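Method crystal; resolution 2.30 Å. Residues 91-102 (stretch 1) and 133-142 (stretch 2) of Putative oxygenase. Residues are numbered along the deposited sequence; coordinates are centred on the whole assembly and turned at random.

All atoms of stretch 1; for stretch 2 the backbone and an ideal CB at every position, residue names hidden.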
# COMPACT_ATOMS: atom_id res chain seq x y z
N GLU A 91 13.71 -4.26 -9.46
CA GLU A 91 13.94 -3.04 -8.72
C GLU A 91 13.11 -2.99 -7.43
O GLU A 91 13.51 -2.38 -6.44
CB GLU A 91 13.63 -1.82 -9.58
CG GLU A 91 14.51 -1.67 -10.82
CD GLU A 91 13.96 -2.42 -12.02
OE1 GLU A 91 13.16 -3.36 -11.81
OE2 GLU A 91 14.32 -2.05 -13.16
N LEU A 92 11.96 -3.65 -7.45
CA LEU A 92 11.03 -3.58 -6.33
C LEU A 92 11.60 -4.28 -5.12
O LEU A 92 11.67 -3.70 -4.04
CB LEU A 92 9.68 -4.17 -6.71
CG LEU A 92 9.01 -3.35 -7.81
CD1 LEU A 92 7.71 -4.00 -8.26
CD2 LEU A 92 8.79 -1.93 -7.36
N ALA A 93 12.03 -5.53 -5.30
CA ALA A 93 12.56 -6.29 -4.17
C ALA A 93 13.90 -5.71 -3.74
O ALA A 93 14.24 -5.74 -2.56
CB ALA A 93 12.70 -7.74 -4.53
N GLN A 94 14.65 -5.17 -4.69
CA GLN A 94 15.90 -4.49 -4.36
C GLN A 94 15.67 -3.21 -3.55
O GLN A 94 16.40 -2.92 -2.61
CB GLN A 94 16.69 -4.19 -5.65
CG GLN A 94 17.32 -5.45 -6.28
CD GLN A 94 17.77 -5.26 -7.72
OE1 GLN A 94 17.61 -4.18 -8.31
NE2 GLN A 94 18.33 -6.31 -8.30
N LEU A 95 14.63 -2.45 -3.88
CA LEU A 95 14.25 -1.33 -3.03
C LEU A 95 13.92 -1.78 -1.60
O LEU A 95 14.39 -1.18 -0.63
CB LEU A 95 13.05 -0.59 -3.60
CG LEU A 95 12.67 0.64 -2.78
CD1 LEU A 95 13.66 1.76 -3.06
CD2 LEU A 95 11.25 1.10 -3.08
N ALA A 96 13.11 -2.83 -1.49
CA ALA A 96 12.68 -3.32 -0.20
C ALA A 96 13.86 -3.87 0.59
O ALA A 96 13.99 -3.60 1.78
CB ALA A 96 11.61 -4.39 -0.36
N ALA A 97 14.73 -4.64 -0.06
CA ALA A 97 15.94 -5.13 0.58
C ALA A 97 16.83 -3.99 1.10
O ALA A 97 17.37 -4.06 2.21
CB ALA A 97 16.72 -6.01 -0.37
N ALA A 98 16.99 -2.93 0.30
CA ALA A 98 17.74 -1.76 0.75
C ALA A 98 17.11 -1.15 2.01
O ALA A 98 17.78 -0.96 3.03
CB ALA A 98 17.83 -0.73 -0.36
N PHE A 99 15.83 -0.84 1.95
CA PHE A 99 15.16 -0.19 3.07
C PHE A 99 15.23 -1.02 4.33
O PHE A 99 15.46 -0.50 5.41
CB PHE A 99 13.71 0.12 2.71
CG PHE A 99 13.54 1.45 2.06
CD1 PHE A 99 14.02 1.66 0.78
CD2 PHE A 99 12.97 2.51 2.75
CE1 PHE A 99 13.90 2.90 0.18
CE2 PHE A 99 12.84 3.75 2.16
CZ PHE A 99 13.30 3.95 0.87
N VAL A 100 15.07 -2.32 4.19
CA VAL A 100 15.02 -3.22 5.33
C VAL A 100 16.43 -3.76 5.65
O VAL A 100 16.64 -4.44 6.65
CB VAL A 100 13.98 -4.35 5.07
CG1 VAL A 100 14.62 -5.70 4.81
CG2 VAL A 100 12.97 -4.38 6.17
N ASP A 101 17.39 -3.40 4.79
CA ASP A 101 18.80 -3.75 4.95
C ASP A 101 19.13 -5.26 5.01
O ASP A 101 19.93 -5.69 5.83
CB ASP A 101 19.35 -3.08 6.21
CG ASP A 101 20.87 -2.97 6.17
OD1 ASP A 101 21.43 -3.14 5.08
OD2 ASP A 101 21.49 -2.72 7.22
N GLY A 102 18.54 -6.05 4.12
CA GLY A 102 18.90 -7.46 4.01
C GLY A 102 18.07 -8.07 2.92
O GLY A 102 17.24 -7.39 2.33
N UNK A 133 10.83 -5.10 14.31
CA UNK A 133 10.80 -3.93 13.43
C UNK A 133 11.84 -4.08 12.33
O UNK A 133 12.82 -4.82 12.52
CB UNK A 133 11.05 -2.64 14.22
N UNK A 134 11.61 -3.41 11.21
CA UNK A 134 12.54 -3.43 10.08
C UNK A 134 12.85 -4.85 9.61
O UNK A 134 14.00 -5.17 9.31
CB UNK A 134 13.84 -2.72 10.46
N UNK A 135 11.82 -5.68 9.54
CA UNK A 135 11.97 -7.08 9.17
C UNK A 135 11.08 -7.42 7.98
O UNK A 135 11.47 -8.19 7.10
CB UNK A 135 11.64 -7.99 10.36
N UNK A 136 9.89 -6.82 7.94
CA UNK A 136 8.93 -7.06 6.86
C UNK A 136 8.35 -5.70 6.48
O UNK A 136 7.92 -4.96 7.34
CB UNK A 136 7.83 -8.04 7.28
N UNK A 137 8.36 -5.36 5.19
CA UNK A 137 7.78 -4.10 4.77
C UNK A 137 6.78 -4.26 3.65
O UNK A 137 6.75 -5.28 2.97
CB UNK A 137 8.89 -3.14 4.34
N UNK A 138 5.94 -3.24 3.47
CA UNK A 138 5.04 -3.15 2.34
C UNK A 138 5.52 -2.10 1.38
O UNK A 138 5.84 -0.98 1.78
CB UNK A 138 3.61 -2.84 2.80
N UNK A 139 5.58 -2.44 0.10
CA UNK A 139 5.84 -1.44 -0.92
C UNK A 139 4.53 -1.05 -1.54
O UNK A 139 3.81 -1.91 -2.06
CB UNK A 139 6.82 -1.95 -1.98
N UNK A 140 4.19 0.22 -1.44
CA UNK A 140 2.96 0.72 -2.03
C UNK A 140 3.32 1.47 -3.29
O UNK A 140 3.88 2.57 -3.23
CB UNK A 140 2.19 1.61 -1.06
N UNK A 141 3.04 0.85 -4.43
CA UNK A 141 3.26 1.49 -5.71
C UNK A 141 2.02 2.28 -6.09
O UNK A 141 0.98 1.71 -6.43
CB UNK A 141 3.61 0.46 -6.79
N UNK A 142 2.14 3.59 -6.02
CA UNK A 142 1.03 4.51 -6.27
C UNK A 142 0.79 4.72 -7.76
O UNK A 142 1.68 5.16 -8.49
CB UNK A 142 1.30 5.86 -5.59

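Position 133 lies beyond the reach of stretch 1. Its phi of -65° and psi of 155° suit most residues, proline included. The deposited residue is Pro 133, which makes no contact with the helix.

Position 134 has a positive phi (55/43), which favours glycine, asparagine or aspartate but does not exclude others. The CA-to-CB bond points sideways, and the ideal CB is 4.7 Å from Val 100 CG2. At the end of the helix, the carbonyl of Phe 99 has no backbone partner within stretch 1, and the carboxylate of Asp 101 stands near. A long donor, lysine or arginine, could reach both. The residue is Arg 134. Its extended chain brings NE and NH2 each to 2.9 Å from Phe 99 O, so one carbonyl at the guanidinium edge accepts two hydrogen bonds. Asp 101 CB lies over one face, 3.9 Å from Arg 134 NH2. Asp 101 OD2 is 4.5 Å from Arg 134 NH1, out of the guanidinium plane; the charges are near, but this is no salt bridge.

Position 135 points away, so stretch 1 sets little limit on it. It is Thr 135. Its backbone N packs 3.8 Å from Val 100 CG2.

Position 136 begins the strand and also points away. A beta-branched residue suits its extended angles. It is Val 136.

Position 137 points toward the helix. Its ideal CB is 4.6 Å from Val 100 CG2, and the CA of position 137 is 7.0 Å from Ala 96 CA. A small or medium apolar side chain would suit: alanine, cysteine or valine. It is Cys 137, with chi1 in p. Its SG rests 3.8 Å from Ala 96 CB.

Position 138 points away and is open to many residues as far as stretch 1 is concerned. It is Asn 138.

Position 139 points toward the helix again. The methyl of Ala 96 leaves room in front of it, between Leu 92 and Leu 95. Leucine, isoleucine or methionine could fill the space. It is Leu 139. Its CD1 lies 3.6 Å from Ala 96 CB; its CD2 lies 3.9 Å from Leu 95 CD2 and 3.2 Å from Leu 92 O.

Position 140 is out of reach and unconstrained by the helix. It is Ser 140.

Position 141 points toward stretch 1, but no atom there comes within 5.5 Å of its ideal CB. A longer apolar chain is needed to meet Leu 92. It is Ile 141, whose CD1 reaches 3.8 Å from Leu 92 CD1.

Position 142 is out of reach. It is Cys 142.

Stretch 2 (133-142) PRTVCNLSIC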
# COMPACT_ATOMS: atom_id res chain seq x y z
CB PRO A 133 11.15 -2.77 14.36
CG PRO A 133 10.96 -3.28 15.73
CD PRO A 133 11.22 -4.75 15.68
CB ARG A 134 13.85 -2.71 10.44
CG ARG A 134 14.33 -1.87 9.30
CD ARG A 134 15.78 -1.48 9.45
NE ARG A 134 16.23 -0.79 8.24
CZ ARG A 134 17.41 -0.20 8.11
NH1 ARG A 134 18.26 -0.22 9.12
NH2 ARG A 134 17.73 0.38 6.96
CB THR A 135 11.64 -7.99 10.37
OG1 THR A 135 12.65 -7.82 11.37
CG2 THR A 135 11.60 -9.44 9.97
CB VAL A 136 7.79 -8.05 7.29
CG1 VAL A 136 7.00 -8.54 6.10
CG2 VAL A 136 8.36 -9.25 8.01
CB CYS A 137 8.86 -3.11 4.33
SG CYS A 137 9.78 -3.65 2.87
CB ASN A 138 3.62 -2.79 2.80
CG ASN A 138 2.87 -3.98 3.39
OD1 ASN A 138 2.32 -4.82 2.66
ND2 ASN A 138 2.81 -4.06 4.72
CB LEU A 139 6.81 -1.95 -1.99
CG LEU A 139 8.30 -1.63 -1.80
CD1 LEU A 139 8.77 -2.21 -0.49
CD2 LEU A 139 9.11 -2.19 -2.94
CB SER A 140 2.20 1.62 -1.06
OG SER A 140 1.91 0.93 0.15
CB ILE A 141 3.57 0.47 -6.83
CG1 ILE A 141 4.69 -0.48 -6.39
CG2 ILE A 141 3.96 1.20 -8.09
CD1 ILE A 141 4.82 -1.71 -7.29
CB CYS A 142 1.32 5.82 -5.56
SG CYS A 142 1.83 5.46 -3.86
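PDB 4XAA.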